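Regulator of Ty1 transposition protein 107 (Saccharomyces cerevisiae, PDB 3T7K) binds phosphorylated histone H2A through its C-terminal tandem BRCT repeats, an interaction that serves the repair of damaged DNA. Local coordinates at residues C[142-147]-C[199-204]; C[226-231]-C[246-251]; C[41-46]-C[93-98]; C[22-27]-C[59-64]. All coordinates share one frame; numbering follows the deposited sequence.

The four contacts fall into two BRCT repeats, two in each. Contacts 4 and 3 come first along the chain, and their segments alternate: contact 4 pairs strands 23-27 and 62-64 of the parallel sheet, and contact 3 joins helices 37-45 and 90-99. Their centres lie about 15 Å apart. Contact 1 pairs the corresponding strands of the second repeat, 143-147 and 198-201, and contact 2 continues the same sheet through strands 224-227 and 249-253; these two touch, with centres about 10 Å apart. Contacts 1 and 4 join the first and third strands of their sheets; their centres are about 31 Å apart, on opposite sides of the chain's centre, so each repeat holds its own copy of the pairing.

Contact 1: C[142-147]-C[199-204]; sequences RCINLV and VLIVTK
Asn145 pairs with Leu200 and Leu146 with Ile201 where strands 143-147 and 199-201 run parallel, their axes 4.7 Å apart at closest approach and 29° from true alignment. Asn145 N donates to Val199 O, Ile201 N to Asn145 O at 2.8 Å, and Val147 N to Ile201 O at 3.2 Å. Ahead of these rungs a water joins the strands, donating to Cys143 O and accepting from Val199 N. In the strand order 2-1-3-4 of the BRCT sheet these are the first and third strands, so the pairing lies inside the second repeat, with strands 168-172 and 224-227 flanking it.

Asn145 adds a side-chain bond to the ladder. Its CG sits beside the backbone N (chi1 -56°), and ND2 meets Val199 O at 3.1 Å in an almost straight bond of 170°. The acceptor lies in the amide plane of Asn145, whereas ND2 stands above the carbonyl plane of Val199. That buried oxygen is therefore gripped twice by one residue, while Asn170 holds OD1 and Ile183 O takes a further bond from ND2.

Beneath helix 154-163 the packing is tight. Ile144 CD1 presses on Ile201 CD1 at 3.4 Å, and Leu146 CD1 sits equally close to Ile201 CB. Further along, Val147 CG1 meets Val202 CG1 at 3.9 Å.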
# COMPACT_ATOMS: atom_id res chain seq x y z
N ARG C 142 -14.12 12.54 14.11
CA ARG C 142 -13.20 11.46 14.47
C ARG C 142 -13.82 10.44 15.43
O ARG C 142 -13.73 9.24 15.20
CB ARG C 142 -11.90 12.04 15.04
CG ARG C 142 -10.82 11.00 15.34
CD ARG C 142 -9.47 11.64 15.60
NE ARG C 142 -8.91 12.26 14.40
NH1 ARG C 142 -6.86 12.68 15.36
NH2 ARG C 142 -7.26 13.29 13.18
N CYS C 143 -14.43 10.93 16.51
CA CYS C 143 -15.08 10.06 17.48
C CYS C 143 -16.56 10.39 17.56
O CYS C 143 -16.94 11.54 17.76
CB CYS C 143 -14.45 10.20 18.86
SG CYS C 143 -12.65 10.13 18.86
N ILE C 144 -17.40 9.39 17.40
CA ILE C 144 -18.83 9.63 17.42
C ILE C 144 -19.52 8.71 18.40
O ILE C 144 -18.96 7.72 18.87
CB ILE C 144 -19.47 9.38 16.05
CG1 ILE C 144 -19.27 7.92 15.66
CG2 ILE C 144 -18.88 10.31 15.02
CD1 ILE C 144 -20.22 7.44 14.60
N ASN C 145 -20.78 9.03 18.68
CA ASN C 145 -21.64 8.21 19.49
C ASN C 145 -22.76 7.75 18.60
O ASN C 145 -23.33 8.54 17.86
CB ASN C 145 -22.22 9.04 20.65
CG ASN C 145 -21.14 9.67 21.49
OD1 ASN C 145 -20.75 9.12 22.53
ND2 ASN C 145 -20.64 10.81 21.06
N LEU C 146 -23.10 6.48 18.72
CA LEU C 146 -24.09 5.86 17.87
C LEU C 146 -25.09 5.17 18.78
O LEU C 146 -24.69 4.45 19.69
CB LEU C 146 -23.39 4.83 16.96
CG LEU C 146 -24.18 4.09 15.88
CD1 LEU C 146 -24.70 5.06 14.85
CD2 LEU C 146 -23.29 3.04 15.22
N VAL C 147 -26.38 5.40 18.55
CA VAL C 147 -27.39 4.75 19.34
C VAL C 147 -27.45 3.28 18.98
O VAL C 147 -27.28 2.90 17.81
CB VAL C 147 -28.79 5.38 19.15
CG1 VAL C 147 -28.81 6.78 19.72
CG2 VAL C 147 -29.18 5.38 17.68
N VAL C 199 -20.65 14.53 18.63
CA VAL C 199 -21.28 14.07 17.41
C VAL C 199 -22.03 12.81 17.74
O VAL C 199 -21.47 11.87 18.30
CB VAL C 199 -20.24 13.75 16.29
CG1 VAL C 199 -20.96 13.47 15.00
CG2 VAL C 199 -19.30 14.91 16.11
N LEU C 200 -23.31 12.79 17.40
CA LEU C 200 -24.15 11.65 17.71
C LEU C 200 -24.98 11.28 16.50
O LEU C 200 -25.46 12.16 15.78
CB LEU C 200 -25.08 11.96 18.89
CG LEU C 200 -24.44 12.44 20.21
CD1 LEU C 200 -24.25 13.97 20.22
CD2 LEU C 200 -25.31 12.05 21.39
N ILE C 201 -25.15 9.98 16.29
CA ILE C 201 -25.97 9.50 15.20
C ILE C 201 -27.14 8.87 15.88
O ILE C 201 -26.97 8.05 16.77
CB ILE C 201 -25.24 8.42 14.38
CG1 ILE C 201 -24.00 9.01 13.72
CG2 ILE C 201 -26.18 7.85 13.33
CD1 ILE C 201 -23.15 7.98 12.95
N VAL C 202 -28.34 9.29 15.51
CA VAL C 202 -29.52 8.88 16.24
C VAL C 202 -30.61 8.41 15.31
O VAL C 202 -30.53 8.60 14.10
CB VAL C 202 -30.05 10.02 17.15
CG1 VAL C 202 -29.01 10.39 18.20
CG2 VAL C 202 -30.45 11.23 16.33
N THR C 203 -31.62 7.79 15.90
CA THR C 203 -32.79 7.28 15.20
C THR C 203 -34.05 8.11 15.50
O THR C 203 -34.80 8.46 14.59
CB THR C 203 -33.07 5.82 15.62
OG1 THR C 203 -32.01 4.97 15.17
CG2 THR C 203 -34.39 5.34 15.04
N LYS C 204 -34.27 8.44 16.77
CA LYS C 204 -35.54 9.02 17.20
C LYS C 204 -35.43 10.46 17.71
O LYS C 204 -34.41 10.85 18.28
CB LYS C 204 -36.17 8.17 18.31
CG LYS C 204 -36.43 6.72 17.96
CD LYS C 204 -36.82 5.93 19.21
CE LYS C 204 -37.93 6.64 19.97
NZ LYS C 204 -38.26 5.98 21.27
O HOH W 1 -18.30 12.85 19.83

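Contact 2: C[226-231]-C[246-251]; sequences IVEWNW and KKNVLY
Ile226 and Tyr251 open the antiparallel pairing as a hydrogen-bonded pair: Ile226 N donates to Tyr251 O at 2.8 Å. The return is shared, because Ile226 O accepts from both Leu250 N, at 2.8 Å, and Tyr251 N, at 3.3 Å. This is a classic beta bulge, and it shifts the register by one, putting Val227 opposite Val249 as a non-hydrogen-bonded pair. Glu228 N then donates to Asn248 O at 3.0 Å in a bond close to straight.

The pairing fastens strand 249-253 to the edge of the second BRCT repeat's sheet, next to its fourth parallel strand. Trp231, with Ser235 four residues on, is consistent with the signature tryptophan of the last BRCT helix. Trp229, in the same segment, packs on an apolar side chain of the bound peptide.

Packing gathers round Trp231. Its side chain lies beside that of Val249, pointing the same way, and the indole receives Val249 CG2 near NE1 at 3.5 Å, while Val227 CG1 covers one face toward the rim. A polar neighbour, Lys247 O, meets CD1 at the ring edge, in plane. Leu250 CD2 lies against Glu228 CG at 3.5 Å, the two side chains crossing at about a right angle.

Asn248 holds the left-handed third position of the type II turn from Lys246 to Val249. Its CB packs on Trp231 CB, and its OD1 comes within 3.2 Å of Asn230 CB, the two amides nearly parallel. An alanine here would probably open a gap beside Asn230 CB and settle less readily into the left-handed turn.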
# COMPACT_ATOMS: atom_id res chain seq x y z
N ILE C 226 -26.05 16.49 15.83
CA ILE C 226 -26.82 15.26 15.90
C ILE C 226 -27.44 15.03 14.53
O ILE C 226 -28.17 15.88 14.02
CB ILE C 226 -27.91 15.35 16.98
CG1 ILE C 226 -27.29 15.77 18.32
CG2 ILE C 226 -28.60 14.01 17.14
CD1 ILE C 226 -28.28 15.75 19.49
N VAL C 227 -27.15 13.88 13.93
CA VAL C 227 -27.61 13.58 12.58
C VAL C 227 -28.27 12.22 12.50
O VAL C 227 -28.16 11.40 13.42
CB VAL C 227 -26.43 13.57 11.58
CG1 VAL C 227 -25.74 14.92 11.53
CG2 VAL C 227 -25.45 12.49 11.99
N GLU C 228 -28.96 11.97 11.39
CA GLU C 228 -29.47 10.64 11.08
C GLU C 228 -28.41 9.86 10.29
O GLU C 228 -27.47 10.43 9.73
CB GLU C 228 -30.75 10.74 10.26
CG GLU C 228 -31.83 11.61 10.90
CD GLU C 228 -33.14 11.64 10.13
OE1 GLU C 228 -33.37 12.60 9.37
OE2 GLU C 228 -33.95 10.70 10.30
N TRP C 229 -28.56 8.54 10.24
CA TRP C 229 -27.66 7.68 9.48
C TRP C 229 -27.58 8.17 8.04
O TRP C 229 -26.50 8.25 7.46
CB TRP C 229 -28.14 6.22 9.53
CG TRP C 229 -27.46 5.29 8.56
CD1 TRP C 229 -28.07 4.56 7.57
CD2 TRP C 229 -26.06 5.00 8.46
NE1 TRP C 229 -27.13 3.83 6.88
CE2 TRP C 229 -25.89 4.08 7.40
CE3 TRP C 229 -24.93 5.43 9.16
CZ2 TRP C 229 -24.64 3.58 7.03
CZ3 TRP C 229 -23.68 4.93 8.79
CH2 TRP C 229 -23.55 4.02 7.73
N ASN C 230 -28.72 8.55 7.48
CA ASN C 230 -28.76 9.01 6.09
C ASN C 230 -27.80 10.15 5.81
O ASN C 230 -27.44 10.39 4.67
CB ASN C 230 -30.18 9.44 5.73
CG ASN C 230 -30.72 8.70 4.53
OD1 ASN C 230 -30.35 8.99 3.39
ND2 ASN C 230 -31.61 7.75 4.78
N TRP C 231 -27.43 10.90 6.85
CA TRP C 231 -26.51 12.02 6.69
C TRP C 231 -25.12 11.48 6.36
O TRP C 231 -24.37 12.09 5.57
CB TRP C 231 -26.46 12.84 8.00
CG TRP C 231 -25.59 14.07 8.02
CD1 TRP C 231 -25.96 15.36 7.69
CD2 TRP C 231 -24.21 14.14 8.41
NE1 TRP C 231 -24.90 16.21 7.87
CE2 TRP C 231 -23.81 15.49 8.30
CE3 TRP C 231 -23.27 13.20 8.84
CZ2 TRP C 231 -22.52 15.91 8.61
CZ3 TRP C 231 -21.99 13.61 9.14
CH2 TRP C 231 -21.62 14.95 9.02
N LYS C 246 -28.80 21.03 5.53
CA LYS C 246 -29.64 20.80 6.70
C LYS C 246 -30.38 19.49 6.56
O LYS C 246 -31.03 19.02 7.50
CB LYS C 246 -30.62 21.96 6.95
CG LYS C 246 -29.93 23.26 7.34
CD LYS C 246 -28.70 22.99 8.20
CE LYS C 246 -27.82 24.23 8.34
NZ LYS C 246 -28.40 25.29 9.21
N LYS C 247 -30.24 18.88 5.39
CA LYS C 247 -30.74 17.54 5.12
C LYS C 247 -30.17 16.53 6.12
O LYS C 247 -28.95 16.40 6.26
CB LYS C 247 -30.41 17.16 3.64
CG LYS C 247 -31.07 18.18 2.73
CD LYS C 247 -30.79 17.97 1.26
CE LYS C 247 -30.55 19.32 0.58
NZ LYS C 247 -31.71 19.81 -0.22
N ASN C 248 -31.05 15.83 6.83
CA ASN C 248 -30.66 14.79 7.78
C ASN C 248 -29.97 15.28 9.05
O ASN C 248 -29.55 14.47 9.87
CB ASN C 248 -29.78 13.73 7.09
CG ASN C 248 -30.47 13.09 5.91
OD1 ASN C 248 -31.44 12.33 6.08
ND2 ASN C 248 -30.00 13.40 4.71
N VAL C 249 -29.85 16.59 9.21
CA VAL C 249 -29.34 17.13 10.46
C VAL C 249 -30.51 17.36 11.41
O VAL C 249 -31.46 18.05 11.06
CB VAL C 249 -28.58 18.44 10.23
CG1 VAL C 249 -28.12 19.04 11.56
CG2 VAL C 249 -27.40 18.20 9.30
N LEU C 250 -30.45 16.75 12.59
CA LEU C 250 -31.56 16.85 13.52
C LEU C 250 -31.40 17.98 14.52
O LEU C 250 -32.39 18.52 15.03
CB LEU C 250 -31.75 15.53 14.26
CG LEU C 250 -31.91 14.35 13.30
CD1 LEU C 250 -32.34 13.12 14.08
CD2 LEU C 250 -32.94 14.70 12.23
N TYR C 251 -30.15 18.35 14.78
CA TYR C 251 -29.83 19.37 15.76
C TYR C 251 -28.38 19.76 15.62
O TYR C 251 -27.50 18.91 15.51
CB TYR C 251 -30.08 18.82 17.17
CG TYR C 251 -29.71 19.76 18.29
CD1 TYR C 251 -30.68 20.50 18.95
CD2 TYR C 251 -28.38 19.90 18.69
CE1 TYR C 251 -30.34 21.37 19.99
CE2 TYR C 251 -28.04 20.75 19.73
CZ TYR C 251 -29.02 21.48 20.37
OH TYR C 251 -28.69 22.33 21.40

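Contact 3: C[41-46]-C[93-98]; sequences EILNQL and IDLLKQ
Leu95 of helix 90-99 meets Leu43 and Leu46 at the end of helix 37-45, and its side chain carries much of the contact. CB sets out toward the other segment, and CG follows anti to the backbone N (chi1 -176°). From there the chain forks. CD1 meets Leu46 CD1 at 4.1 Å, and CG itself comes within 4.3 Å of the same Leu46 CD1, so the methyl abuts the branched end of Leu95 and the two leucines reach tip to tip. CD2, the other prong, turns to Leu43 CD2 at 4.2 Å.

Everything crossing here is hydrocarbon. The short helix axes stay 11.4 Å apart at their closest and their directions differ by 100°, so the backbones keep well clear and only the ends of the side chains bridge the distance. Such a meeting belongs to the BRCT fold, in which helices 37-45 and 90-99 cover one side of the parallel sheet and helix 72-77 the other. Both Leu43 and Leu95 also touch Ile48 of edge strand 48-50, which places their pairing against the sheet.

Leu96, the next residue of helix 90-99, works beside Leu95. Its CD2 lies 4.2 Å from Ile42 CG2 and 4.3 Å from Leu43 CD2, so Leu43 CD2 is met by a methyl of each leucine. Ile42 turns further, onto Ile99 and onto Ala8 and Ile11 of helix 8-13, while Leu46, the first residue past the helical turns, packs on Leu18 and Ile99.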
# COMPACT_ATOMS: atom_id res chain seq x y z
N GLU C 41 -11.85 -19.69 -12.92
CA GLU C 41 -10.46 -19.87 -13.33
C GLU C 41 -10.10 -19.03 -14.56
O GLU C 41 -8.98 -18.53 -14.69
CB GLU C 41 -10.18 -21.35 -13.59
CG GLU C 41 -8.72 -21.62 -13.82
OE1 GLU C 41 -8.07 -20.95 -11.64
OE2 GLU C 41 -6.96 -20.09 -13.33
N ILE C 42 -11.07 -18.87 -15.47
CA ILE C 42 -10.92 -17.97 -16.61
C ILE C 42 -10.64 -16.54 -16.15
O ILE C 42 -9.66 -15.93 -16.57
CB ILE C 42 -12.18 -17.96 -17.50
CG1 ILE C 42 -12.38 -19.31 -18.19
CG2 ILE C 42 -12.08 -16.88 -18.55
CD1 ILE C 42 -13.59 -19.33 -19.12
N LEU C 43 -11.51 -16.01 -15.29
CA LEU C 43 -11.35 -14.65 -14.77
C LEU C 43 -9.96 -14.38 -14.22
O LEU C 43 -9.35 -13.35 -14.54
CB LEU C 43 -12.41 -14.35 -13.70
CG LEU C 43 -13.83 -14.37 -14.25
CD1 LEU C 43 -14.86 -14.15 -13.15
CD2 LEU C 43 -13.96 -13.32 -15.33
N ASN C 44 -9.46 -15.30 -13.40
CA ASN C 44 -8.12 -15.11 -12.83
C ASN C 44 -7.07 -15.09 -13.92
O ASN C 44 -6.10 -14.33 -13.86
CB ASN C 44 -7.81 -16.21 -11.81
CG ASN C 44 -9.01 -16.56 -10.95
OD1 ASN C 44 -9.55 -17.67 -11.05
ND2 ASN C 44 -9.45 -15.61 -10.10
N GLN C 45 -7.26 -15.90 -14.95
CA GLN C 45 -6.33 -15.89 -16.07
C GLN C 45 -6.36 -14.54 -16.78
O GLN C 45 -5.39 -14.16 -17.43
CB GLN C 45 -6.62 -17.02 -17.05
CG GLN C 45 -6.14 -18.39 -16.55
CD GLN C 45 -4.78 -18.31 -15.88
OE1 GLN C 45 -3.80 -17.86 -16.48
NE2 GLN C 45 -4.71 -18.73 -14.62
N LEU C 46 -7.47 -13.82 -16.65
CA LEU C 46 -7.61 -12.51 -17.27
C LEU C 46 -7.34 -11.38 -16.28
O LEU C 46 -7.67 -10.23 -16.55
CB LEU C 46 -9.01 -12.34 -17.89
CG LEU C 46 -9.38 -13.36 -18.98
CD1 LEU C 46 -10.86 -13.25 -19.37
CD2 LEU C 46 -8.54 -13.16 -20.20
N ILE C 93 -20.49 -10.55 -17.48
CA ILE C 93 -21.41 -11.35 -18.27
C ILE C 93 -20.96 -11.34 -19.74
O ILE C 93 -20.73 -12.39 -20.33
CB ILE C 93 -22.87 -10.88 -18.12
CG1 ILE C 93 -23.39 -11.20 -16.71
CG2 ILE C 93 -23.77 -11.56 -19.14
CD1 ILE C 93 -24.82 -10.74 -16.48
N ASP C 94 -20.83 -10.15 -20.31
CA ASP C 94 -20.37 -10.02 -21.69
C ASP C 94 -19.02 -10.69 -21.91
O ASP C 94 -18.78 -11.31 -22.94
CB ASP C 94 -20.29 -8.56 -22.09
CG ASP C 94 -21.65 -7.92 -22.20
OD1 ASP C 94 -22.64 -8.67 -22.10
OD2 ASP C 94 -21.72 -6.68 -22.39
N LEU C 95 -18.16 -10.55 -20.90
CA LEU C 95 -16.82 -11.12 -20.94
C LEU C 95 -16.88 -12.62 -21.10
O LEU C 95 -16.31 -13.19 -22.04
CB LEU C 95 -16.06 -10.74 -19.68
CG LEU C 95 -14.61 -11.19 -19.62
CD1 LEU C 95 -13.90 -10.92 -20.95
CD2 LEU C 95 -13.90 -10.48 -18.47
N LEU C 96 -17.56 -13.28 -20.17
CA LEU C 96 -17.69 -14.73 -20.23
C LEU C 96 -18.43 -15.22 -21.48
O LEU C 96 -18.08 -16.25 -22.04
CB LEU C 96 -18.32 -15.28 -18.95
CG LEU C 96 -17.42 -15.18 -17.70
CD1 LEU C 96 -18.14 -15.64 -16.45
CD2 LEU C 96 -16.13 -15.95 -17.90
N LYS C 97 -19.44 -14.48 -21.92
CA LYS C 97 -20.15 -14.80 -23.15
C LYS C 97 -19.15 -14.93 -24.31
O LYS C 97 -19.10 -15.95 -25.00
CB LYS C 97 -21.18 -13.71 -23.46
CG LYS C 97 -22.07 -13.95 -24.68
CD LYS C 97 -23.29 -13.03 -24.64
CE LYS C 97 -23.87 -12.76 -26.02
NZ LYS C 97 -24.64 -13.91 -26.58
N GLN C 98 -18.36 -13.88 -24.50
CA GLN C 98 -17.34 -13.85 -25.55
C GLN C 98 -16.33 -14.97 -25.39
O GLN C 98 -15.93 -15.61 -26.36
CB GLN C 98 -16.63 -12.49 -25.52
CG GLN C 98 -16.00 -12.07 -26.82
CD GLN C 98 -15.47 -10.66 -26.76
OE1 GLN C 98 -14.38 -10.42 -26.24
NE2 GLN C 98 -16.26 -9.71 -27.26

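Contact 4: C[22-27]-C[59-64]; sequences DLKAVC and KLNCIF
Ala25 and Phe64 fit as hollow and bump between parallel strands 23-27 and 62-64: the small Ala25 CB makes room for the ring, whose CE2 comes to 3.3 Å. Leu23 CD1 touches the ring at CZ, and Cys27 SG rests beside Phe64 CB at 3.9 Å. Cys62 SG covers one face of the same ring toward its rim. Turned to the other face of the sheet, Val26 CG1 fits tightly against Leu60 CD1 at 3.4 Å, the side chains at about a right angle, with Val26 CG2 against Ile63 CD1.

Asn61 plugs the start of the pairing. Its CG stands between backbone N and carbonyl carbon (chi1 62°); OD1 accepts from Lys24 N at 3.0 Å and ND2 donates to Asp22 O at 3.2 Å. A leucine in its place would probably leave both backbone groups without these mates. Nearby, Lys24 bends round so that NZ bonds Lys59 O at 2.7 Å.

These are the central strands of the first BRCT repeat's sheet, between 48-50 and 85-87; Phe64 and Leu23 pack under Phe91 of helix 90-99, while Val26 and Ile63 meet helix 72-77.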
# COMPACT_ATOMS: atom_id res chain seq x y z
N ASP C 22 -6.71 -6.61 -14.58
CA ASP C 22 -6.16 -6.15 -13.30
C ASP C 22 -7.24 -5.65 -12.32
O ASP C 22 -7.15 -4.56 -11.77
CB ASP C 22 -5.09 -5.07 -13.52
CG ASP C 22 -4.43 -4.68 -12.23
OD1 ASP C 22 -4.68 -5.40 -11.23
OD2 ASP C 22 -3.71 -3.65 -12.13
N LEU C 23 -8.26 -6.48 -12.08
CA LEU C 23 -9.35 -6.12 -11.19
C LEU C 23 -9.27 -6.94 -9.92
O LEU C 23 -9.12 -8.16 -9.97
CB LEU C 23 -10.71 -6.36 -11.87
CG LEU C 23 -10.91 -5.60 -13.18
CD1 LEU C 23 -12.27 -5.87 -13.73
CD2 LEU C 23 -10.73 -4.09 -12.97
N LYS C 24 -9.34 -6.27 -8.78
CA LYS C 24 -9.54 -6.95 -7.51
C LYS C 24 -10.89 -6.43 -6.99
O LYS C 24 -10.96 -5.32 -6.46
CB LYS C 24 -8.39 -6.62 -6.53
CG LYS C 24 -7.03 -7.19 -6.97
CD LYS C 24 -5.88 -6.40 -6.35
CE LYS C 24 -5.85 -4.95 -6.85
NZ LYS C 24 -4.96 -4.03 -6.04
N ALA C 25 -11.94 -7.22 -7.18
CA ALA C 25 -13.30 -6.73 -6.97
C ALA C 25 -14.04 -7.44 -5.83
O ALA C 25 -13.63 -8.51 -5.34
CB ALA C 25 -14.10 -6.85 -8.25
N VAL C 26 -15.14 -6.82 -5.40
CA VAL C 26 -16.18 -7.54 -4.70
C VAL C 26 -17.43 -7.25 -5.51
O VAL C 26 -17.47 -6.27 -6.23
CB VAL C 26 -16.33 -7.10 -3.21
CG1 VAL C 26 -15.03 -7.35 -2.47
CG2 VAL C 26 -16.73 -5.64 -3.12
N CYS C 27 -18.42 -8.14 -5.45
CA CYS C 27 -19.72 -7.86 -6.04
C CYS C 27 -20.69 -7.59 -4.92
O CYS C 27 -20.56 -8.16 -3.84
CB CYS C 27 -20.23 -9.07 -6.80
SG CYS C 27 -19.06 -9.63 -8.05
N LYS C 59 -6.32 -4.83 -1.04
CA LYS C 59 -6.24 -3.64 -1.89
C LYS C 59 -7.21 -3.71 -3.06
O LYS C 59 -6.82 -3.53 -4.21
CB LYS C 59 -4.81 -3.46 -2.39
CG LYS C 59 -3.82 -3.05 -1.30
CD LYS C 59 -4.25 -1.74 -0.65
CE LYS C 59 -3.29 -1.32 0.45
NZ LYS C 59 -3.73 -0.07 1.12
N LEU C 60 -8.48 -3.98 -2.76
CA LEU C 60 -9.49 -4.03 -3.80
C LEU C 60 -9.48 -2.71 -4.56
O LEU C 60 -9.16 -1.66 -4.00
CB LEU C 60 -10.87 -4.27 -3.19
CG LEU C 60 -10.91 -5.46 -2.24
CD1 LEU C 60 -12.27 -5.53 -1.53
CD2 LEU C 60 -10.62 -6.74 -2.96
N ASN C 61 -9.83 -2.76 -5.84
CA ASN C 61 -9.87 -1.55 -6.65
C ASN C 61 -11.14 -1.45 -7.48
O ASN C 61 -11.31 -0.53 -8.26
CB ASN C 61 -8.63 -1.46 -7.55
CG ASN C 61 -8.54 -2.61 -8.56
OD1 ASN C 61 -9.52 -3.31 -8.80
ND2 ASN C 61 -7.36 -2.80 -9.15
N CYS C 62 -12.04 -2.40 -7.29
CA CYS C 62 -13.20 -2.50 -8.17
C CYS C 62 -14.44 -2.97 -7.43
O CYS C 62 -14.37 -3.73 -6.47
CB CYS C 62 -12.87 -3.48 -9.31
SG CYS C 62 -14.19 -3.75 -10.49
N ILE C 63 -15.60 -2.53 -7.91
CA ILE C 63 -16.85 -3.04 -7.38
C ILE C 63 -17.79 -3.32 -8.53
O ILE C 63 -17.92 -2.50 -9.43
CB ILE C 63 -17.53 -2.04 -6.41
CG1 ILE C 63 -18.92 -2.53 -6.04
CG2 ILE C 63 -17.63 -0.66 -7.02
CD1 ILE C 63 -19.06 -2.89 -4.59
N PHE C 64 -18.41 -4.49 -8.51
CA PHE C 64 -19.45 -4.83 -9.47
C PHE C 64 -20.80 -4.67 -8.79
O PHE C 64 -21.04 -5.25 -7.73
CB PHE C 64 -19.30 -6.27 -9.95
CG PHE C 64 -18.07 -6.49 -10.80
CD1 PHE C 64 -18.05 -6.10 -12.13
CD2 PHE C 64 -16.94 -7.09 -10.27
CE1 PHE C 64 -16.91 -6.30 -12.91
CE2 PHE C 64 -15.81 -7.29 -11.04
CZ PHE C 64 -15.79 -6.89 -12.36